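PDB 4RUW: Endonuclease/exonuclease/phosphatase from Beutenbergia cavernae DSM 12333, which is of unknown function but belongs to the endonuclease/exonuclease/phosphatase family, a DNase I-like fold here joined to an Ig-like domain and carrying a zinc ion. Local coordinates for residues G148-M152 and S180-V184; Q213-R218 and L253-I258; D374-A378 and L423-D427; I84-D90 and L117-Y123; A303-G309 and V325-G331. All blocks are in the same frame, centred on the assembly; numbering follows the deposited sequence.

Interaction 1 of 5, residues G148-M152 and S180-V184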
# COMPACT_ATOMS: atom_id res chain seq x y z
N GLY A 148 8.08 14.33 -8.38
CA GLY A 148 7.84 14.18 -6.96
C GLY A 148 6.65 13.29 -6.65
O GLY A 148 5.81 12.99 -7.52
N ASN A 149 6.59 12.86 -5.39
CA ASN A 149 5.37 12.36 -4.79
C ASN A 149 4.70 13.53 -4.08
O ASN A 149 5.38 14.40 -3.56
CB ASN A 149 5.70 11.25 -3.80
CG ASN A 149 6.38 10.09 -4.47
OD1 ASN A 149 5.89 9.58 -5.48
ND2 ASN A 149 7.52 9.68 -3.94
N VAL A 150 3.37 13.56 -4.11
CA VAL A 150 2.63 14.68 -3.53
C VAL A 150 1.61 14.17 -2.52
O VAL A 150 1.00 13.13 -2.73
CB VAL A 150 1.92 15.50 -4.64
CG1 VAL A 150 0.87 16.45 -4.08
CG2 VAL A 150 2.95 16.25 -5.48
N VAL A 151 1.47 14.90 -1.41
CA VAL A 151 0.34 14.71 -0.52
C VAL A 151 -0.53 15.96 -0.60
O VAL A 151 -0.02 17.07 -0.45
CB VAL A 151 0.78 14.48 0.94
CG1 VAL A 151 -0.44 14.46 1.88
CG2 VAL A 151 1.57 13.18 1.06
N MSE A 152 -1.82 15.77 -0.86
CA MSE A 152 -2.79 16.85 -0.80
C MSE A 152 -3.84 16.49 0.23
O MSE A 152 -4.26 15.35 0.34
CB MSE A 152 -3.48 17.09 -2.15
CG MSE A 152 -2.52 17.39 -3.31
SE MSE A 152 -3.40 17.79 -5.01
CE MSE A 152 -4.08 19.56 -4.58
N SER A 180 12.03 8.43 -3.70
CA SER A 180 12.10 8.90 -2.32
C SER A 180 10.79 8.66 -1.58
O SER A 180 9.77 8.32 -2.19
CB SER A 180 12.46 10.39 -2.26
OG SER A 180 11.40 11.19 -2.76
N LEU A 181 10.85 8.82 -0.27
CA LEU A 181 9.71 8.72 0.62
C LEU A 181 9.38 10.10 1.15
O LEU A 181 10.28 10.82 1.59
CB LEU A 181 10.06 7.80 1.78
CG LEU A 181 9.13 7.81 2.99
CD1 LEU A 181 7.79 7.19 2.65
CD2 LEU A 181 9.78 7.11 4.17
N LEU A 182 8.10 10.48 1.09
CA LEU A 182 7.62 11.73 1.67
C LEU A 182 6.75 11.41 2.88
O LEU A 182 5.82 10.62 2.78
CB LEU A 182 6.80 12.50 0.64
CG LEU A 182 6.01 13.71 1.17
CD1 LEU A 182 6.96 14.74 1.79
CD2 LEU A 182 5.17 14.32 0.07
N THR A 183 7.06 12.02 4.02
CA THR A 183 6.27 11.82 5.22
C THR A 183 5.75 13.15 5.74
O THR A 183 6.52 14.11 5.87
CB THR A 183 7.10 11.11 6.32
OG1 THR A 183 7.53 9.84 5.83
CG2 THR A 183 6.29 10.94 7.60
N VAL A 184 4.46 13.21 6.03
CA VAL A 184 3.87 14.40 6.62
C VAL A 184 2.73 14.00 7.54
O VAL A 184 2.05 13.02 7.29
CB VAL A 184 3.40 15.40 5.53
CG1 VAL A 184 2.23 14.83 4.73
CG2 VAL A 184 3.09 16.76 6.15
O HOH W 1 9.63 7.79 -5.33
O HOH W 2 8.71 11.79 -2.21

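Interaction 2 of 5, residues Q213-R218 and L253-I258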
# COMPACT_ATOMS: atom_id res chain seq x y z
N GLN A 213 14.43 -2.57 -5.09
CA GLN A 213 13.11 -2.52 -4.46
C GLN A 213 13.21 -2.96 -3.00
O GLN A 213 12.64 -2.32 -2.11
CB GLN A 213 12.12 -3.44 -5.17
CG GLN A 213 11.71 -3.02 -6.55
CD GLN A 213 10.65 -3.95 -7.11
OE1 GLN A 213 10.76 -5.16 -6.97
NE2 GLN A 213 9.61 -3.38 -7.71
N LYS A 214 13.94 -4.05 -2.76
CA LYS A 214 14.09 -4.56 -1.40
C LYS A 214 14.78 -3.56 -0.49
O LYS A 214 14.35 -3.33 0.65
CB LYS A 214 14.86 -5.88 -1.41
CG LYS A 214 14.04 -7.04 -1.95
CD LYS A 214 14.92 -8.21 -2.38
CE LYS A 214 15.74 -8.74 -1.24
NZ LYS A 214 16.59 -9.89 -1.68
N GLU A 215 15.87 -2.96 -0.96
CA GLU A 215 16.57 -1.99 -0.12
C GLU A 215 15.75 -0.73 0.12
O GLU A 215 15.75 -0.17 1.22
CB GLU A 215 17.93 -1.64 -0.73
CG GLU A 215 18.88 -2.83 -0.76
CD GLU A 215 20.32 -2.42 -0.79
OE1 GLU A 215 20.68 -1.55 -1.61
OE2 GLU A 215 21.10 -2.95 0.03
N GLN A 216 15.02 -0.28 -0.90
CA GLN A 216 14.13 0.86 -0.76
C GLN A 216 13.05 0.57 0.25
O GLN A 216 12.76 1.38 1.13
CB GLN A 216 13.51 1.20 -2.12
CG GLN A 216 14.52 1.65 -3.15
CD GLN A 216 13.95 1.73 -4.56
OE1 GLN A 216 12.81 1.34 -4.83
NE2 GLN A 216 14.76 2.27 -5.46
N LEU A 217 12.43 -0.60 0.13
CA LEU A 217 11.35 -0.96 1.03
C LEU A 217 11.82 -1.06 2.49
O LEU A 217 11.09 -0.66 3.40
CB LEU A 217 10.67 -2.25 0.58
CG LEU A 217 9.46 -2.69 1.42
CD1 LEU A 217 8.33 -1.66 1.38
CD2 LEU A 217 8.98 -4.04 0.94
N ARG A 218 13.01 -1.60 2.71
CA ARG A 218 13.59 -1.65 4.06
C ARG A 218 13.59 -0.27 4.68
O ARG A 218 13.19 -0.08 5.83
CB ARG A 218 15.02 -2.16 4.02
CG ARG A 218 15.14 -3.63 3.77
CD ARG A 218 14.77 -4.47 4.98
NE ARG A 218 15.54 -5.72 4.98
CZ ARG A 218 15.18 -6.82 5.62
NH1 ARG A 218 15.92 -7.93 5.55
NH2 ARG A 218 14.05 -6.84 6.33
N LEU A 253 8.67 -12.28 -0.12
CA LEU A 253 9.59 -11.82 0.90
C LEU A 253 9.25 -10.39 1.34
O LEU A 253 9.09 -10.10 2.52
CB LEU A 253 11.02 -11.91 0.39
CG LEU A 253 12.12 -11.46 1.35
CD1 LEU A 253 12.15 -12.33 2.60
CD2 LEU A 253 13.46 -11.46 0.64
N MSE A 254 9.11 -9.48 0.38
CA MSE A 254 8.82 -8.10 0.71
C MSE A 254 7.49 -7.96 1.45
O MSE A 254 7.38 -7.18 2.40
CB MSE A 254 8.87 -7.23 -0.55
CG MSE A 254 10.30 -6.91 -0.99
SE MSE A 254 10.45 -5.62 -2.44
CE MSE A 254 10.40 -6.87 -3.95
N GLN A 255 6.47 -8.69 1.01
CA GLN A 255 5.19 -8.62 1.69
C GLN A 255 5.27 -9.14 3.13
O GLN A 255 4.60 -8.62 4.02
CB GLN A 255 4.09 -9.34 0.90
CG GLN A 255 3.85 -8.71 -0.47
CD GLN A 255 2.98 -7.46 -0.43
OE1 GLN A 255 2.26 -7.21 0.54
NE2 GLN A 255 3.02 -6.68 -1.51
N SER A 256 6.11 -10.15 3.37
CA SER A 256 6.29 -10.64 4.73
C SER A 256 6.89 -9.55 5.62
O SER A 256 6.50 -9.42 6.77
CB SER A 256 7.14 -11.92 4.77
OG SER A 256 8.53 -11.68 4.61
N TRP A 257 7.80 -8.75 5.08
CA TRP A 257 8.39 -7.65 5.85
C TRP A 257 7.34 -6.62 6.23
O TRP A 257 7.33 -6.09 7.34
CB TRP A 257 9.48 -6.94 5.06
CG TRP A 257 10.68 -7.75 4.71
CD1 TRP A 257 11.04 -8.96 5.21
CD2 TRP A 257 11.68 -7.38 3.76
NE1 TRP A 257 12.22 -9.38 4.63
CE2 TRP A 257 12.63 -8.42 3.74
CE3 TRP A 257 11.88 -6.26 2.95
CZ2 TRP A 257 13.76 -8.37 2.92
CZ3 TRP A 257 13.00 -6.22 2.14
CH2 TRP A 257 13.92 -7.27 2.12
N ILE A 258 6.47 -6.30 5.28
CA ILE A 258 5.43 -5.30 5.54
C ILE A 258 4.49 -5.80 6.63
O ILE A 258 4.15 -5.07 7.57
CB ILE A 258 4.65 -4.96 4.25
CG1 ILE A 258 5.58 -4.39 3.17
CG2 ILE A 258 3.54 -3.98 4.55
CD1 ILE A 258 4.94 -4.29 1.79

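Interaction 3 of 5, residues D374-A378 and L423-D427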
# COMPACT_ATOMS: atom_id res chain seq x y z
N ASP A 374 -5.77 -22.44 -7.07
CA ASP A 374 -5.76 -22.77 -5.65
C ASP A 374 -5.20 -24.18 -5.46
O ASP A 374 -5.76 -25.15 -5.97
CB ASP A 374 -7.20 -22.69 -5.13
CG ASP A 374 -7.32 -22.90 -3.64
OD1 ASP A 374 -6.34 -23.29 -2.97
OD2 ASP A 374 -8.44 -22.65 -3.13
N ASP A 375 -4.09 -24.29 -4.73
CA ASP A 375 -3.45 -25.59 -4.51
C ASP A 375 -4.06 -26.37 -3.34
O ASP A 375 -3.59 -27.45 -2.99
CB ASP A 375 -1.93 -25.44 -4.33
CG ASP A 375 -1.54 -24.65 -3.08
OD1 ASP A 375 -2.43 -24.27 -2.27
OD2 ASP A 375 -0.33 -24.42 -2.89
N GLY A 376 -5.11 -25.82 -2.75
CA GLY A 376 -5.81 -26.51 -1.68
C GLY A 376 -5.23 -26.28 -0.30
O GLY A 376 -5.82 -26.70 0.70
N THR A 377 -4.08 -25.62 -0.22
CA THR A 377 -3.50 -25.31 1.09
C THR A 377 -4.26 -24.15 1.73
O THR A 377 -4.97 -23.40 1.07
CB THR A 377 -2.00 -24.96 1.02
OG1 THR A 377 -1.81 -23.76 0.26
CG2 THR A 377 -1.20 -26.11 0.40
N ALA A 378 -4.11 -24.02 3.04
CA ALA A 378 -4.75 -22.94 3.77
C ALA A 378 -3.80 -22.40 4.82
O ALA A 378 -2.92 -23.13 5.29
CB ALA A 378 -6.04 -23.42 4.42
N LEU A 423 0.63 -23.45 7.97
CA LEU A 423 0.27 -23.75 6.60
C LEU A 423 -0.27 -25.18 6.63
O LEU A 423 0.41 -26.10 7.09
CB LEU A 423 1.48 -23.66 5.68
CG LEU A 423 1.17 -23.91 4.21
CD1 LEU A 423 0.22 -22.85 3.64
CD2 LEU A 423 2.45 -24.00 3.39
N VAL A 424 -1.51 -25.34 6.18
CA VAL A 424 -2.19 -26.62 6.23
C VAL A 424 -2.31 -27.16 4.82
O VAL A 424 -2.73 -26.44 3.91
CB VAL A 424 -3.59 -26.49 6.85
CG1 VAL A 424 -4.21 -27.86 7.04
CG2 VAL A 424 -3.51 -25.76 8.18
N GLY A 425 -1.93 -28.41 4.63
CA GLY A 425 -2.00 -29.03 3.31
C GLY A 425 -3.44 -29.34 2.93
O GLY A 425 -4.34 -29.28 3.77
N ALA A 426 -3.65 -29.66 1.66
CA ALA A 426 -4.98 -29.95 1.16
C ALA A 426 -5.59 -31.15 1.88
O ALA A 426 -6.81 -31.23 2.06
CB ALA A 426 -4.95 -30.19 -0.35
N ASP A 427 -4.74 -32.09 2.30
CA ASP A 427 -5.21 -33.28 3.01
C ASP A 427 -5.38 -33.06 4.51
O ASP A 427 -5.76 -33.97 5.24
CB ASP A 427 -4.27 -34.47 2.75
CG ASP A 427 -2.82 -34.16 3.08
OD1 ASP A 427 -2.55 -33.08 3.66
OD2 ASP A 427 -1.96 -34.99 2.76

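Interaction 4 of 5, residues I84-D90 and L117-Y123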
# COMPACT_ATOMS: atom_id res chain seq x y z
N ILE A 84 -10.27 13.34 -8.45
CA ILE A 84 -10.04 13.58 -7.03
C ILE A 84 -11.25 14.26 -6.38
O ILE A 84 -11.71 13.84 -5.32
CB ILE A 84 -8.75 14.38 -6.78
CG1 ILE A 84 -7.53 13.59 -7.30
CG2 ILE A 84 -8.61 14.73 -5.31
CD1 ILE A 84 -6.25 14.40 -7.37
N ARG A 85 -11.78 15.29 -7.04
CA ARG A 85 -12.94 16.02 -6.53
C ARG A 85 -14.14 15.09 -6.33
O ARG A 85 -14.83 15.17 -5.31
CB ARG A 85 -13.29 17.13 -7.53
CG ARG A 85 -14.37 18.09 -7.10
CD ARG A 85 -14.58 19.19 -8.17
NE ARG A 85 -13.34 19.93 -8.45
CZ ARG A 85 -12.70 19.93 -9.61
NH1 ARG A 85 -13.17 19.25 -10.65
NH2 ARG A 85 -11.57 20.63 -9.74
N ALA A 86 -14.38 14.21 -7.29
CA ALA A 86 -15.51 13.29 -7.23
C ALA A 86 -15.35 12.27 -6.11
O ALA A 86 -16.32 11.92 -5.45
CB ALA A 86 -15.70 12.60 -8.56
N GLU A 87 -14.12 11.80 -5.90
CA GLU A 87 -13.86 10.80 -4.87
C GLU A 87 -13.82 11.42 -3.47
O GLU A 87 -14.05 10.75 -2.47
CB GLU A 87 -12.55 10.06 -5.17
CG GLU A 87 -12.56 9.26 -6.48
CD GLU A 87 -13.45 8.02 -6.44
OE1 GLU A 87 -14.05 7.73 -5.38
OE2 GLU A 87 -13.52 7.33 -7.48
N ALA A 88 -13.53 12.72 -3.42
CA ALA A 88 -13.55 13.49 -2.18
C ALA A 88 -12.78 12.85 -1.01
O ALA A 88 -13.30 12.74 0.09
CB ALA A 88 -14.99 13.80 -1.79
N PRO A 89 -11.53 12.42 -1.25
CA PRO A 89 -10.77 11.86 -0.12
C PRO A 89 -10.38 12.94 0.90
O PRO A 89 -10.31 14.12 0.57
CB PRO A 89 -9.51 11.32 -0.80
CG PRO A 89 -9.33 12.22 -1.99
CD PRO A 89 -10.72 12.49 -2.48
N ASP A 90 -10.14 12.53 2.13
CA ASP A 90 -9.58 13.43 3.12
C ASP A 90 -8.14 13.77 2.78
O ASP A 90 -7.69 14.91 2.97
CB ASP A 90 -9.64 12.78 4.50
CG ASP A 90 -11.05 12.70 5.03
OD1 ASP A 90 -11.58 13.75 5.42
OD2 ASP A 90 -11.62 11.59 5.05
N LEU A 117 -6.58 23.97 -9.10
CA LEU A 117 -7.80 23.29 -9.50
C LEU A 117 -8.63 22.75 -8.33
O LEU A 117 -9.84 22.59 -8.46
CB LEU A 117 -7.47 22.14 -10.45
CG LEU A 117 -7.03 22.56 -11.85
CD1 LEU A 117 -6.24 21.44 -12.50
CD2 LEU A 117 -8.25 22.92 -12.69
N LEU A 118 -7.98 22.48 -7.20
CA LEU A 118 -8.64 21.79 -6.09
C LEU A 118 -8.81 22.67 -4.84
O LEU A 118 -9.38 22.22 -3.85
CB LEU A 118 -7.90 20.49 -5.74
CG LEU A 118 -8.07 19.39 -6.79
CD1 LEU A 118 -7.03 18.29 -6.62
CD2 LEU A 118 -9.48 18.81 -6.74
N ALA A 119 -8.34 23.91 -4.90
CA ALA A 119 -8.43 24.81 -3.75
C ALA A 119 -9.87 24.99 -3.29
O ALA A 119 -10.16 24.90 -2.09
CB ALA A 119 -7.81 26.16 -4.08
N ALA A 120 -10.78 25.22 -4.23
CA ALA A 120 -12.17 25.48 -3.87
C ALA A 120 -12.85 24.23 -3.32
O ALA A 120 -13.91 24.31 -2.70
CB ALA A 120 -12.93 26.03 -5.07
N ASP A 121 -12.24 23.08 -3.55
CA ASP A 121 -12.74 21.82 -3.03
C ASP A 121 -12.15 21.49 -1.67
O ASP A 121 -12.44 20.44 -1.10
CB ASP A 121 -12.44 20.70 -4.03
CG ASP A 121 -13.00 21.01 -5.39
OD1 ASP A 121 -14.24 21.01 -5.51
OD2 ASP A 121 -12.21 21.26 -6.34
N GLY A 122 -11.31 22.39 -1.17
CA GLY A 122 -10.78 22.27 0.17
C GLY A 122 -9.37 21.72 0.28
O GLY A 122 -8.82 21.65 1.38
N TYR A 123 -8.77 21.33 -0.85
CA TYR A 123 -7.43 20.74 -0.82
C TYR A 123 -6.37 21.82 -0.80
O TYR A 123 -5.64 22.02 -1.77
CB TYR A 123 -7.23 19.77 -1.98
CG TYR A 123 -8.19 18.61 -1.90
CD1 TYR A 123 -7.88 17.46 -1.18
CD2 TYR A 123 -9.44 18.69 -2.50
CE1 TYR A 123 -8.79 16.42 -1.06
CE2 TYR A 123 -10.35 17.66 -2.40
CZ TYR A 123 -10.02 16.53 -1.68
OH TYR A 123 -10.94 15.52 -1.58

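Interaction 5 of 5, residues A303-G309 and V325-G331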
# COMPACT_ATOMS: atom_id res chain seq x y z
N ALA A 303 -4.23 0.52 14.52
CA ALA A 303 -5.34 1.31 15.08
C ALA A 303 -6.50 1.48 14.09
O ALA A 303 -7.62 1.78 14.50
CB ALA A 303 -4.85 2.67 15.56
N PHE A 304 -6.22 1.33 12.80
CA PHE A 304 -7.26 1.48 11.79
C PHE A 304 -8.03 0.19 11.53
O PHE A 304 -7.46 -0.90 11.49
CB PHE A 304 -6.65 1.94 10.46
CG PHE A 304 -6.29 3.39 10.43
CD1 PHE A 304 -7.28 4.36 10.28
CD2 PHE A 304 -4.97 3.78 10.52
CE1 PHE A 304 -6.96 5.69 10.24
CE2 PHE A 304 -4.64 5.12 10.48
CZ PHE A 304 -5.64 6.07 10.33
N ASP A 305 -9.33 0.34 11.34
CA ASP A 305 -10.16 -0.69 10.73
C ASP A 305 -10.41 -0.30 9.29
O ASP A 305 -10.42 0.89 8.96
CB ASP A 305 -11.51 -0.80 11.43
CG ASP A 305 -11.41 -1.41 12.79
OD1 ASP A 305 -10.32 -1.93 13.13
OD2 ASP A 305 -12.42 -1.38 13.52
N VAL A 306 -10.63 -1.28 8.43
CA VAL A 306 -10.95 -1.00 7.04
C VAL A 306 -12.44 -1.21 6.81
O VAL A 306 -12.98 -2.26 7.13
CB VAL A 306 -10.15 -1.91 6.09
CG1 VAL A 306 -10.33 -1.44 4.66
CG2 VAL A 306 -8.67 -1.89 6.47
N VAL A 307 -13.10 -0.19 6.26
CA VAL A 307 -14.54 -0.22 6.05
C VAL A 307 -14.91 -0.66 4.64
O VAL A 307 -15.75 -1.53 4.47
CB VAL A 307 -15.16 1.17 6.37
CG1 VAL A 307 -16.67 1.16 6.15
CG2 VAL A 307 -14.82 1.60 7.80
N ALA A 308 -14.26 -0.08 3.64
CA ALA A 308 -14.59 -0.34 2.25
C ALA A 308 -13.49 0.23 1.38
O ALA A 308 -12.66 1.01 1.85
CB ALA A 308 -15.92 0.31 1.89
N GLY A 309 -13.47 -0.14 0.11
CA GLY A 309 -12.57 0.51 -0.81
C GLY A 309 -12.97 0.22 -2.24
O GLY A 309 -13.67 -0.77 -2.50
N VAL A 325 -9.12 4.03 -3.65
CA VAL A 325 -9.84 4.88 -2.71
C VAL A 325 -10.33 4.04 -1.54
O VAL A 325 -11.20 3.19 -1.72
CB VAL A 325 -11.04 5.57 -3.39
CG1 VAL A 325 -11.71 6.55 -2.43
CG2 VAL A 325 -10.60 6.27 -4.68
N MSE A 326 -9.76 4.26 -0.37
CA MSE A 326 -10.05 3.43 0.79
C MSE A 326 -10.76 4.21 1.88
O MSE A 326 -10.40 5.34 2.19
CB MSE A 326 -8.75 2.90 1.40
CG MSE A 326 -7.88 2.10 0.43
SE MSE A 326 -8.77 0.56 -0.37
CE MSE A 326 -9.45 -0.27 1.25
N ASP A 327 -11.77 3.57 2.47
CA ASP A 327 -12.48 4.13 3.61
C ASP A 327 -12.02 3.39 4.86
O ASP A 327 -12.23 2.17 4.98
CB ASP A 327 -13.99 4.00 3.42
CG ASP A 327 -14.52 4.95 2.36
OD1 ASP A 327 -14.16 6.15 2.39
OD2 ASP A 327 -15.30 4.52 1.49
N LEU A 328 -11.37 4.12 5.76
CA LEU A 328 -10.82 3.57 7.00
C LEU A 328 -11.57 4.17 8.18
O LEU A 328 -12.27 5.17 8.04
CB LEU A 328 -9.34 3.92 7.11
CG LEU A 328 -8.47 3.61 5.88
CD1 LEU A 328 -7.03 4.03 6.13
CD2 LEU A 328 -8.56 2.12 5.52
N ARG A 329 -11.42 3.56 9.35
CA ARG A 329 -12.03 4.07 10.56
C ARG A 329 -11.02 3.91 11.68
O ARG A 329 -10.47 2.84 11.86
CB ARG A 329 -13.30 3.30 10.88
CG ARG A 329 -14.05 3.83 12.09
CD ARG A 329 -15.42 3.17 12.18
NE ARG A 329 -16.23 3.52 11.02
CZ ARG A 329 -17.19 2.74 10.52
NH1 ARG A 329 -17.44 1.56 11.07
NH2 ARG A 329 -17.88 3.14 9.46
N LEU A 330 -10.77 4.96 12.43
CA LEU A 330 -9.77 4.89 13.47
C LEU A 330 -10.39 4.45 14.76
O LEU A 330 -11.30 5.07 15.26
CB LEU A 330 -9.10 6.26 13.65
CG LEU A 330 -7.92 6.33 14.60
CD1 LEU A 330 -6.81 5.41 14.15
CD2 LEU A 330 -7.43 7.77 14.70
N GLY A 331 -9.87 3.36 15.30
CA GLY A 331 -10.28 2.86 16.60
C GLY A 331 -9.45 3.45 17.71
O GLY A 331 -8.76 4.42 17.55

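Interaction 1 of 5, residues G148-M152 and S180-V184
Asn149 ND2 is gripped by two waters that tie it to Ser180 across the interface between two sheets. One water accepts from ND2 and also from Ser180 N, at 3.0 Å from that nitrogen. The other accepts from ND2 and donates to Ser180 OG, 2.8 Å from the hydroxyl oxygen. Ser180 O comes within 3.2 Å of Asn149 ND2 as well, but the angle is too poor for a hydrogen bond, so the waters do the bridging. The other end of the amide, Asn149 OD1, accepts from Asn95, while Ser180 OG is bonded to Leu130 O and Ser180 O to Thr199.

Away from this polar end the contact turns apolar. Leu182 has its CG anti to the backbone N (chi1 169°), and its CD2 branch reaches the first strand, 3.6 Å from Asn149 O and 3.9 Å from Val151 CG2. Val151 then meets the second strand with both methyls: CG2 touches Leu182, and CG1 lies 3.9 Å from Val184 CG1. The two valines cross obliquely.

The short segments run nearly parallel, 17° apart, with axes 7.7 Å from each other, which is face-to-face packing rather than strand pairing. Strands 146-153 and 179-188 belong to the two different mixed sheets of the DNase I-like sandwich, and Trp127 and Val163 also pack on Leu182. The chemistry implies an interior that is hydrocarbon around Val151, Leu182 and Val184 but hydrated at one end, where two waters satisfy the buried amide N-H groups that protein atoms of the facing strand do not.

Interaction 2 of 5, residues Q213-R218 and L253-I258
Arg218 lies over Trp257 where two helices of the DNase I-like domain, 207-222 and 251-260, pack side by side, their short segments almost parallel at 3°. Arg218 was modelled in two conformers, and the stack described here belongs to one of them. From CB, which leads off the helix, the chain turns at chi2 (-74°), which lays the rest of it over the indole. Its CG comes 3.7 Å from Trp257 CZ3, and CD sits over the six-membered ring in a CH-pi contact. NE follows above CH2, CZ above CZ2; NH1 ends 3.4 Å from Trp257 CZ2 and NH2 3.3 Å from Trp257 CE2. The guanidinium therefore lies flat on the indole, planes 10° apart, in a stacked cation-pi arrangement with CZ 3.6 Å from the centroid of the six-membered ring. On the opposite face of the indole are Leu253 O and Met254 CA of its own helix, while Lys214 O stands at the ring edge near its plane.

On the more buried side, selenomethionine Met254 meets Gln213, Lys214 and Leu217, its SE near Lys214 N and Gln213 CB. Leu217 CD2 touches Met254 CB at 3.5 Å and also reaches Ile258 CG1. Lys214 NZ continues to Glu211 and Gln250. Gln213 is fixed by NE2, which donates to Ser202 O and Asn237 O. This leaves its other amide atom facing the selenomethionine: Gln213 OE1 lies 3.5 Å from Met254 CE.

Interaction 3 of 5, residues D374-A378 and L423-D427
Ala378 and Val424 form an antiparallel hydrogen-bonded pair in which each residue both gives and receives. Ala378 N donates to Val424 O at 2.9 Å, in the carbonyl plane, and Val424 N donates to Ala378 O at 2.8 Å with an almost straight N-H...O angle of 174°. Around this pair the alpha carbons add weaker contacts: Thr377 CA approaches Val424 O at 3.1 Å, and Ala426 CA lies near Gly376 O. Leu423 CD1 packs against Thr377 CB and Ala378 O. Gly376 has positive phi, and the methyl of Ala426 packs directly on its peptide, Ala426 CB lying 3.7 Å from Gly376 O.

The next shell shapes the turn that leads into strand 378-384. It holds two consecutive Asx turns: Asp374 OD1 accepts from Gly376 N at 2.8 Å, and Asp375 OD1 accepts from Thr377 N at 3.0 Å. Asp375 OD1 also receives the Thr377 hydroxyl, OG1 at 2.7 Å, on its syn side, whereas the backbone N comes from above the carboxylate plane. Thr377 reaches that oxygen because chi1 of 64° sets OG1 between the backbone N and the carbonyl carbon.

Farther out, Lys367 bridges both aspartates and bonds Thr377 O, and Arg369 pairs with Asp375 OD2. At this edge of the Ig-like domain, two adjoining strands, 378-384 and 418-424, thus begin and end together. The chemistry implies that the acidic turn is probably partly neutralised by Lys367 and Arg369, which would tend to keep both carboxylates ionised as acceptors.

Interaction 4 of 5, residues I84-D90 and L117-Y123
The guanidinium of Arg85 receives its partners at its edge: Asp121 OD2 and Leu117 O both lie within a few degrees of its plane. Arg85 NE makes the salt bridge to Asp121 OD2 at 2.7 Å, nearly straight at 174°, although the oxygen is met from above its own carboxylate plane. Arg85 NH2 donates to Leu117 O at 2.9 Å. A bend at chi3 (-58°) turns the head toward both acceptors. The Tyr123 ring has Ile84 CG2 over one face, offset toward the rim, and Leu118 O at its edge; its OH donates to Pro89 O at 2.6 Å, in the carbonyl plane and on a lone pair.

Between these polar ends Ile84 CD1 meets Leu118 CD1 at 4.0 Å, and Pro89 CD lies against the hydroxyl end of Tyr123. Both helices stop here: Ala88 leaves helix 77-87 with positive phi, and a Schellman motif with Gly122 as C-prime closes helix 110-118, Tyr123 N bonding Leu118 O and Gly122 N bonding Ala119 O. The chemistry implies that Arg85 satisfies both a carboxylate and the Leu117 carbonyl at the helix end, while the tyrosine hydroxyl is held by the Pro89 carbonyl in the loop.

Interaction 5 of 5, residues A303-G309 and V325-G331
Strands 304-311 and 324-330 pair antiparallel at the border of one sheet of the DNase I-like sandwich, and the register slips by one residue at a classic beta bulge. Val307 and Ala308 both face Asp327, whose O takes Val307 N at 2.8 Å and, weakly, Ala308 N. Asp327 N returns a bond to Ala308 O. On the Ala303 side of the bulge the pairing is regular, with Asp305 and Arg329 exchanging two backbone bonds and Gly331 N reaching Ala303 O.

The side chains of Phe304, Val306, Met326, Leu328 and Leu330 share one face of the sheet. The Phe304 ring is sandwiched between two leucines: Leu330 CD1 sits over its centre at 3.9 Å from the centroid, a CH-pi contact, while Leu328 CD1 is over the opposite face toward the rim. Selenomethionine Met326 bends at chi2 and chi3 (-57° and -51°), which brings CE to 3.7 Å from Val306 CG1 and also close to Ala308 O. Gly309 CA lies 3.8 Å from Met326 SE.

The other face carries the charged residues Asp305, Asp327 and Arg329, with Ala308. Asp305 pairs with Arg362 of the Ig-like region, Asp327 with Arg57 and Arg329 NE with Asp55. At the bulge Val307 points toward the partner strand, and its CG2 rests over the centre of the Arg329 guanidinium, 3.8 Å from Arg329 CZ.

How the interactions relate
From the N terminus, interaction 4 comes first, closing a loop that contains strand 91-98 and joining the ends of helices 77-87 and 110-118. Interaction 1 closes a 27-residue loop between strands of the two central sheets, and interaction 2 one of 34 residues between two helices beside the second sheet. Interaction 5 closes a short excursion at the edge of the first sheet, and interaction 3 a 44-residue loop in the Ig-like domain, about 40 Å from interaction 1 between centres. All five follow in series; none nests or crosses. Met152 CE packs on Leu118 CD1 at 3.8 Å, joining interactions 1 and 4, and Glu87 CD meets Val325 CG2 at 3.8 Å, joining interactions 4 and 5.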